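Local coordinates for glycosyl hydrolase family 2, TIM barrel domain protein (PDB 6ED2) that probably hydrolyses beta-glucuronide conjugates as a family 2 glycosyl hydrolase with a TIM barrel domain, at residues 563-568 / 613-618; 498-503 / 536-541; 29-34 / 199-204. One frame throughout, in Å; residues are numbered along the deposited sequence.

Contact 1. Residues 563-568 / 613-618; sequences MTHAVF and YLFRKR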
# COMPACT_ATOMS: atom_id res chain seq x y z
N MET A 563 -5.93 3.64 -25.43
CA MET A 563 -5.79 4.69 -26.44
C MET A 563 -4.55 4.45 -27.29
O MET A 563 -4.62 4.46 -28.53
CB MET A 563 -5.73 6.06 -25.77
CG MET A 563 -5.61 7.20 -26.77
SD MET A 563 -3.90 7.55 -27.28
CE MET A 563 -3.23 8.29 -25.80
N THR A 564 -3.41 4.20 -26.63
CA THR A 564 -2.15 4.00 -27.33
C THR A 564 -2.24 2.86 -28.33
O THR A 564 -1.81 2.99 -29.48
CB THR A 564 -1.03 3.77 -26.30
OG1 THR A 564 -0.98 4.88 -25.40
CG2 THR A 564 0.35 3.66 -26.98
N HIS A 565 -2.84 1.74 -27.93
CA HIS A 565 -2.91 0.59 -28.83
C HIS A 565 -3.85 0.85 -29.99
O HIS A 565 -3.63 0.33 -31.09
CB HIS A 565 -3.33 -0.66 -28.06
CG HIS A 565 -2.31 -1.14 -27.07
ND1 HIS A 565 -2.63 -1.77 -25.90
CD2 HIS A 565 -0.95 -1.05 -27.09
CE1 HIS A 565 -1.53 -2.07 -25.24
NE2 HIS A 565 -0.49 -1.64 -25.94
N ALA A 566 -4.90 1.65 -29.78
CA ALA A 566 -5.77 2.02 -30.88
C ALA A 566 -5.01 2.83 -31.92
O ALA A 566 -5.20 2.63 -33.13
CB ALA A 566 -6.98 2.80 -30.36
N VAL A 567 -4.12 3.72 -31.48
CA VAL A 567 -3.23 4.39 -32.43
C VAL A 567 -2.36 3.37 -33.15
O VAL A 567 -2.33 3.34 -34.39
CB VAL A 567 -2.38 5.46 -31.71
CG1 VAL A 567 -1.44 6.10 -32.71
CG2 VAL A 567 -3.30 6.51 -31.07
N PHE A 568 -1.65 2.50 -32.39
CA PHE A 568 -0.80 1.48 -33.00
C PHE A 568 -1.56 0.73 -34.07
O PHE A 568 -1.08 0.55 -35.20
CB PHE A 568 -0.32 0.43 -31.97
CG PHE A 568 0.67 0.92 -30.93
CD1 PHE A 568 1.06 2.25 -30.85
CD2 PHE A 568 1.17 0.02 -30.00
CE1 PHE A 568 1.95 2.67 -29.89
CE2 PHE A 568 2.07 0.43 -29.01
CZ PHE A 568 2.46 1.76 -28.96
N TYR A 613 -2.72 -7.85 -16.98
CA TYR A 613 -3.88 -8.57 -17.47
C TYR A 613 -4.42 -7.98 -18.78
O TYR A 613 -4.88 -8.72 -19.66
CB TYR A 613 -4.96 -8.62 -16.37
CG TYR A 613 -4.48 -9.50 -15.23
CD1 TYR A 613 -4.56 -10.90 -15.32
CD2 TYR A 613 -3.87 -8.95 -14.11
CE1 TYR A 613 -4.08 -11.72 -14.30
CE2 TYR A 613 -3.38 -9.75 -13.09
CZ TYR A 613 -3.50 -11.13 -13.19
OH TYR A 613 -3.01 -11.92 -12.17
N LEU A 614 -4.34 -6.66 -18.94
CA LEU A 614 -4.65 -6.07 -20.24
C LEU A 614 -3.73 -6.64 -21.32
O LEU A 614 -4.20 -7.09 -22.37
CB LEU A 614 -4.56 -4.55 -20.16
CG LEU A 614 -4.92 -3.71 -21.40
CD1 LEU A 614 -5.29 -2.29 -20.97
CD2 LEU A 614 -3.76 -3.66 -22.37
N PHE A 615 -2.42 -6.66 -21.06
CA PHE A 615 -1.49 -7.12 -22.09
C PHE A 615 -1.65 -8.61 -22.35
O PHE A 615 -1.53 -9.05 -23.50
CB PHE A 615 -0.05 -6.80 -21.69
CG PHE A 615 0.38 -5.42 -22.08
CD1 PHE A 615 0.52 -5.06 -23.42
CD2 PHE A 615 0.64 -4.46 -21.10
CE1 PHE A 615 0.93 -3.77 -23.78
CE2 PHE A 615 1.05 -3.16 -21.45
CZ PHE A 615 1.19 -2.82 -22.79
N ARG A 616 -1.90 -9.40 -21.30
CA ARG A 616 -2.05 -10.84 -21.48
C ARG A 616 -3.21 -11.16 -22.41
O ARG A 616 -3.09 -11.98 -23.32
CB ARG A 616 -2.25 -11.54 -20.13
CG ARG A 616 -2.52 -13.02 -20.26
CD ARG A 616 -2.43 -13.72 -18.92
NE ARG A 616 -2.16 -15.14 -19.08
CZ ARG A 616 -2.99 -16.11 -18.66
NH1 ARG A 616 -4.13 -15.80 -18.06
NH2 ARG A 616 -2.66 -17.38 -18.85
N LYS A 617 -4.36 -10.52 -22.18
CA LYS A 617 -5.50 -10.74 -23.05
C LYS A 617 -5.19 -10.28 -24.47
O LYS A 617 -5.50 -10.98 -25.44
CB LYS A 617 -6.74 -10.03 -22.51
CG LYS A 617 -7.93 -10.13 -23.47
CD LYS A 617 -9.23 -9.64 -22.82
CE LYS A 617 -10.35 -9.36 -23.83
NZ LYS A 617 -11.39 -8.42 -23.27
N ARG A 618 -4.56 -9.11 -24.62
CA ARG A 618 -4.26 -8.61 -25.95
C ARG A 618 -3.22 -9.48 -26.65
O ARG A 618 -3.44 -9.94 -27.78
CB ARG A 618 -3.78 -7.15 -25.87
CG ARG A 618 -3.33 -6.56 -27.21
CD ARG A 618 -2.96 -5.08 -27.06
NE ARG A 618 -2.19 -4.59 -28.20
CZ ARG A 618 -2.74 -4.12 -29.32
NH1 ARG A 618 -4.07 -4.08 -29.45
NH2 ARG A 618 -1.97 -3.70 -30.32

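Contact 2. Residues 498-503 / 536-541; sequences YGWYVL and YGTDNL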
# COMPACT_ATOMS: atom_id res chain seq x y z
N TYR A 498 2.69 10.00 -25.44
CA TYR A 498 1.50 10.82 -25.63
C TYR A 498 0.45 10.42 -24.61
O TYR A 498 -0.11 9.32 -24.68
CB TYR A 498 0.98 10.67 -27.05
CG TYR A 498 1.78 11.45 -28.09
CD1 TYR A 498 1.72 12.84 -28.13
CD2 TYR A 498 2.58 10.80 -29.02
CE1 TYR A 498 2.43 13.57 -29.08
CE2 TYR A 498 3.29 11.50 -29.97
CZ TYR A 498 3.21 12.89 -30.00
OH TYR A 498 3.92 13.59 -30.95
N GLY A 499 0.17 11.31 -23.66
CA GLY A 499 -0.76 11.01 -22.59
C GLY A 499 -0.09 10.81 -21.26
O GLY A 499 -0.79 10.64 -20.25
N TRP A 500 1.24 10.82 -21.21
CA TRP A 500 1.97 10.87 -19.95
C TRP A 500 2.82 12.14 -19.88
O TRP A 500 2.41 13.13 -19.27
CB TRP A 500 2.84 9.62 -19.77
CG TRP A 500 3.47 9.59 -18.40
CD1 TRP A 500 4.79 9.72 -18.11
CD2 TRP A 500 2.79 9.46 -17.15
NE1 TRP A 500 4.99 9.68 -16.75
CE2 TRP A 500 3.77 9.52 -16.13
CE3 TRP A 500 1.44 9.30 -16.78
CZ2 TRP A 500 3.44 9.42 -14.77
CZ3 TRP A 500 1.12 9.19 -15.42
CH2 TRP A 500 2.12 9.26 -14.44
N TYR A 501 4.01 12.13 -20.50
CA TYR A 501 4.86 13.33 -20.45
C TYR A 501 4.29 14.47 -21.27
O TYR A 501 4.61 15.64 -20.99
CB TYR A 501 6.27 13.02 -20.94
CG TYR A 501 7.03 12.08 -20.05
CD1 TYR A 501 7.24 12.37 -18.71
CD2 TYR A 501 7.55 10.89 -20.55
CE1 TYR A 501 7.95 11.51 -17.88
CE2 TYR A 501 8.25 10.01 -19.74
CZ TYR A 501 8.44 10.33 -18.41
OH TYR A 501 9.14 9.46 -17.60
N VAL A 502 3.47 14.17 -22.27
CA VAL A 502 2.98 15.14 -23.23
C VAL A 502 1.46 15.03 -23.26
O VAL A 502 0.93 13.97 -23.62
CB VAL A 502 3.58 14.89 -24.63
CG1 VAL A 502 2.78 15.61 -25.71
CG2 VAL A 502 5.05 15.30 -24.67
N LEU A 503 0.77 16.11 -22.85
CA LEU A 503 -0.68 16.20 -22.95
C LEU A 503 -1.38 15.17 -22.07
O LEU A 503 -2.36 14.54 -22.48
CB LEU A 503 -1.15 16.07 -24.40
CG LEU A 503 -0.90 17.26 -25.32
CD1 LEU A 503 -0.79 16.81 -26.77
CD2 LEU A 503 -2.00 18.28 -25.17
N TYR A 536 6.70 3.19 -24.13
CA TYR A 536 5.43 3.85 -23.86
C TYR A 536 4.90 3.27 -22.55
O TYR A 536 5.28 2.16 -22.15
CB TYR A 536 4.43 3.67 -25.00
CG TYR A 536 3.91 2.26 -25.24
CD1 TYR A 536 2.61 1.91 -24.87
CD2 TYR A 536 4.69 1.30 -25.87
CE1 TYR A 536 2.11 0.65 -25.10
CE2 TYR A 536 4.19 0.02 -26.12
CZ TYR A 536 2.90 -0.30 -25.74
OH TYR A 536 2.38 -1.56 -25.97
N GLY A 537 4.08 4.06 -21.86
CA GLY A 537 3.56 3.65 -20.57
C GLY A 537 3.39 4.80 -19.59
O GLY A 537 3.72 5.95 -19.90
N THR A 538 2.86 4.50 -18.40
CA THR A 538 2.67 5.52 -17.38
C THR A 538 3.11 4.93 -16.05
O THR A 538 2.98 3.73 -15.81
CB THR A 538 1.20 6.00 -17.25
OG1 THR A 538 0.39 4.98 -16.65
CG2 THR A 538 0.62 6.39 -18.60
N ASP A 539 3.61 5.80 -15.19
CA ASP A 539 3.89 5.38 -13.83
C ASP A 539 2.55 5.10 -13.16
O ASP A 539 1.60 5.88 -13.27
CB ASP A 539 4.65 6.47 -13.08
CG ASP A 539 6.08 6.62 -13.55
OD1 ASP A 539 7.00 6.06 -12.91
OD2 ASP A 539 6.30 7.31 -14.55
N ASN A 540 2.47 3.96 -12.48
CA ASN A 540 1.27 3.68 -11.69
C ASN A 540 1.66 2.72 -10.58
O ASN A 540 2.39 1.75 -10.82
CB ASN A 540 0.14 3.11 -12.58
CG ASN A 540 0.49 1.76 -13.19
OD1 ASN A 540 0.01 0.71 -12.73
ND2 ASN A 540 1.31 1.77 -14.24
N LEU A 541 1.23 3.03 -9.36
CA LEU A 541 1.52 2.19 -8.20
C LEU A 541 0.53 1.05 -8.10
O LEU A 541 -0.68 1.23 -8.30
CB LEU A 541 1.45 3.01 -6.91
CG LEU A 541 2.35 4.23 -6.87
CD1 LEU A 541 2.03 5.06 -5.64
CD2 LEU A 541 3.80 3.79 -6.88
O HOH W 1 7.08 9.91 -14.84

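Contact 3. Residues 29-34 / 199-204; sequences LYPRAT and PVWLMA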
# COMPACT_ATOMS: atom_id res chain seq x y z
N LEU A 29 33.64 -15.88 -26.46
CA LEU A 29 32.89 -17.11 -26.25
C LEU A 29 32.56 -17.32 -24.77
O LEU A 29 33.39 -17.08 -23.88
CB LEU A 29 33.69 -18.30 -26.78
CG LEU A 29 33.91 -18.30 -28.29
CD1 LEU A 29 34.79 -19.48 -28.72
CD2 LEU A 29 32.55 -18.34 -29.00
N TYR A 30 31.35 -17.76 -24.49
CA TYR A 30 30.98 -18.07 -23.12
C TYR A 30 31.88 -19.19 -22.59
O TYR A 30 32.09 -20.20 -23.28
CB TYR A 30 29.52 -18.49 -23.04
CG TYR A 30 29.02 -18.50 -21.61
CD1 TYR A 30 28.76 -17.31 -20.96
CD2 TYR A 30 28.88 -19.68 -20.91
CE1 TYR A 30 28.32 -17.30 -19.66
CE2 TYR A 30 28.45 -19.68 -19.60
CZ TYR A 30 28.17 -18.49 -18.99
OH TYR A 30 27.75 -18.47 -17.69
N PRO A 31 32.42 -19.05 -21.38
CA PRO A 31 33.35 -20.07 -20.86
C PRO A 31 32.66 -21.42 -20.73
O PRO A 31 31.51 -21.52 -20.31
CB PRO A 31 33.77 -19.52 -19.50
CG PRO A 31 33.45 -18.06 -19.55
CD PRO A 31 32.23 -17.95 -20.42
N ARG A 32 33.38 -22.47 -21.12
CA ARG A 32 32.82 -23.82 -21.16
C ARG A 32 33.83 -24.81 -20.61
O ARG A 32 35.04 -24.67 -20.84
CB ARG A 32 32.42 -24.23 -22.59
CG ARG A 32 31.30 -23.41 -23.24
CD ARG A 32 29.91 -23.77 -22.71
NE ARG A 32 28.86 -23.04 -23.43
CZ ARG A 32 27.68 -22.72 -22.90
NH1 ARG A 32 27.38 -23.06 -21.65
NH2 ARG A 32 26.79 -22.05 -23.63
N ALA A 33 33.34 -25.79 -19.86
CA ALA A 33 34.12 -26.98 -19.56
C ALA A 33 33.98 -27.95 -20.72
O ALA A 33 32.86 -28.24 -21.17
CB ALA A 33 33.63 -27.64 -18.26
N THR A 34 35.11 -28.44 -21.24
CA THR A 34 35.10 -29.32 -22.40
C THR A 34 36.17 -30.40 -22.21
O THR A 34 36.92 -30.39 -21.23
CB THR A 34 35.36 -28.55 -23.71
OG1 THR A 34 36.75 -28.18 -23.77
CG2 THR A 34 34.50 -27.28 -23.81
N PRO A 199 29.03 -13.43 -13.38
CA PRO A 199 29.98 -14.47 -12.96
C PRO A 199 31.41 -14.20 -13.42
O PRO A 199 31.65 -13.72 -14.53
CB PRO A 199 29.42 -15.74 -13.60
CG PRO A 199 27.96 -15.49 -13.65
CD PRO A 199 27.77 -14.02 -13.85
N VAL A 200 32.35 -14.51 -12.52
CA VAL A 200 33.79 -14.47 -12.76
C VAL A 200 34.29 -15.91 -12.85
O VAL A 200 33.79 -16.79 -12.13
CB VAL A 200 34.51 -13.70 -11.63
CG1 VAL A 200 36.04 -13.71 -11.82
CG2 VAL A 200 33.94 -12.27 -11.49
N TRP A 201 35.25 -16.16 -13.74
CA TRP A 201 35.65 -17.53 -14.03
C TRP A 201 37.16 -17.67 -14.09
O TRP A 201 37.87 -16.78 -14.57
CB TRP A 201 35.10 -18.04 -15.36
CG TRP A 201 33.64 -17.94 -15.53
CD1 TRP A 201 32.96 -16.91 -16.12
CD2 TRP A 201 32.66 -18.91 -15.16
NE1 TRP A 201 31.61 -17.18 -16.13
CE2 TRP A 201 31.40 -18.40 -15.55
CE3 TRP A 201 32.71 -20.16 -14.52
CZ2 TRP A 201 30.20 -19.10 -15.34
CZ3 TRP A 201 31.53 -20.86 -14.31
CH2 TRP A 201 30.29 -20.32 -14.71
N LEU A 202 37.62 -18.82 -13.64
CA LEU A 202 39.01 -19.23 -13.77
C LEU A 202 39.04 -20.37 -14.77
O LEU A 202 38.30 -21.35 -14.61
CB LEU A 202 39.60 -19.64 -12.42
CG LEU A 202 41.01 -20.23 -12.39
CD1 LEU A 202 42.05 -19.18 -12.71
CD2 LEU A 202 41.31 -20.89 -11.04
N MET A 203 39.86 -20.23 -15.81
CA MET A 203 39.86 -21.17 -16.92
C MET A 203 41.26 -21.73 -17.13
O MET A 203 42.25 -21.02 -16.96
CB MET A 203 39.37 -20.49 -18.20
CG MET A 203 37.93 -19.97 -18.12
SD MET A 203 37.42 -19.07 -19.61
CE MET A 203 38.41 -17.61 -19.47
N ALA A 204 41.33 -23.00 -17.52
CA ALA A 204 42.54 -23.58 -18.08
C ALA A 204 42.23 -23.92 -19.53
O ALA A 204 41.30 -24.70 -19.80
CB ALA A 204 42.99 -24.82 -17.30

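Contact 1. Residues 563-568 / 613-618
Arg618 NH2 is gripped by two carboxylates, in salt bridges to Glu577 and Asp569, while its guanidinium lies flat on the His565 ring. The two planes are only 6° apart, with centres 4.2 Å from each other. The contact joins two outer helices of the TIM barrel, 554-570 and 610-621, which follow its seventh and eighth strands. The axes of the two segments come within 13.3 Å at their closest, at a signed crossing angle of -29°, so long side chains have to span the gap. Arg618 does so with a chain that is fully extended from CG to NE. Arg618 CD sits over the same imidazole in a CH-pi contact, 3.9 Å from the ring centroid. The paired acids probably steady the guanidinium charge and fix its rotation on the ring. His565 NE2 is hydrogen-bonded to Tyr536, which holds the far end of the imidazole. Phe615 comes to the edge of the imidazole there; the two rings meet obliquely, with planes at 73°. Its outer ring carbon Phe615 CE1 lies 3.3 Å from His565 CE1. Leu614 also comes in at the imidazole edge, where its CD2 methyl lies 4.0 Å from His565 CE1.

Contact 2. Residues 498-503 / 536-541
Trp500 lays one face of its indole along the backbone of Thr538 and Asp539. Thr538 CB stands over the six-membered part near the rim, 3.3 Å from Trp500 CE3. Thr538 CA lies over the five-membered ring in a CH-pi contact, 4.3 Å from its centroid. The backbone N of Asp539 covers the same face farther along. With CG anti to the backbone N (chi1 -174°), the indole reaches across to the other loop. Its NE1 donates to water 1 at 2.8 Å, and this water lies in the ring plane. Water 1 in turn donates to Asp539 OD2, which is 2.7 Å from the water O. The carboxylate is tilted 35° from the indole plane, and Asp539 CB touches Trp500 CZ2 at 3.6 Å.

Asp539 has further partners. OD2 forms a salt bridge with Lys599, and OD1 accepts from the backbone N of Lys598. These bonds probably hold the carboxylate in place. Thr538 OG1 is hydrogen-bonded to Gln557. Within its own loop, Asn540 ND2 donates to Thr538 O at 3.0 Å. The amide nitrogen approaches from above the carbonyl plane. In the other loop, the Tyr501 ring lies with its face against Trp500 CD1. Ile591 of a neighbouring subunit packs on both Trp500 and Tyr501. The two loops follow strands 492-495 and 531-535, and such strand-to-helix loops form the C-terminal rim of a TIM barrel, the end where barrel glycosidases carry their active site.

Contact 3. Residues 29-34 / 199-204
Residues 29-31 have backbone angles of the polyproline II kind and pass beside strand 200-204 without a backbone hydrogen bond to it; Pro31 CA and Trp201 CA are 7.6 Å apart. Side chains therefore make the whole contact. Pro31 presents its ring tip to Trp201. Pro31 CG stands over the indole face in a CH-pi contact, 4.0 Å from the centroid of the five-membered ring and 25° off its normal. The nearest ring atom is Trp201 CD1, at 3.7 Å from Pro31 CG. The proline and indole side chains cross at about a right angle. Two residues along the strand, Met203 meets the same proline: its SD lies 3.7 Å from Pro31 CB. A straight chi2 (176°) carries the sulfur out to it. Tyr30 turns its ring away from its own main-chain nitrogen (chi1 -166°), and this swings the hydroxyl to the benzene part of the indole. Tyr30 OH lies 3.5 Å from Trp201 CZ2 and is hydrogen-bonded to Glu362. Pro31 CD also covers one face of the Tyr30 ring.

With an alanine at Trp201, the Pro31 ring would probably lose the aromatic surface under CG, and a gap would open beside Tyr30.

Strand 200-205 pairs antiparallel with strands 38-51 and 109-114 in the sheet of the sugar-binding domain. Leu39 and Arg113 from these strands also pack on Trp201. The Tyr30 side chain packs on Gln365 of helix 361-370, and the Tyr30 carbonyl is hydrogen-bonded to Tyr291 OH of strand 286-295.

Overall arrangement
Contacts 1 and 2 both belong to the TIM barrel domain, with centres about 14 Å apart. The hydrogen bond between Tyr536 OH and His565 NE2, 2.9 Å long, bridges them. Phe615 and Phe568 pack on the same tyrosine. Contact 3 belongs to the N-terminal part, on the opposite side of the chain's centre, about 43 Å from contact 1 and 44 Å from contact 2 between centres. None lies at the magnesium site of Thr239 and Glu241. Contact 2 is at the strand C-terminal end of the barrel, where the active site of such glycosidases is found. The Asp539 side chain is about 10 Å from a bound magnesium ion and about 5 Å from a formic acid, which may mark a pocket.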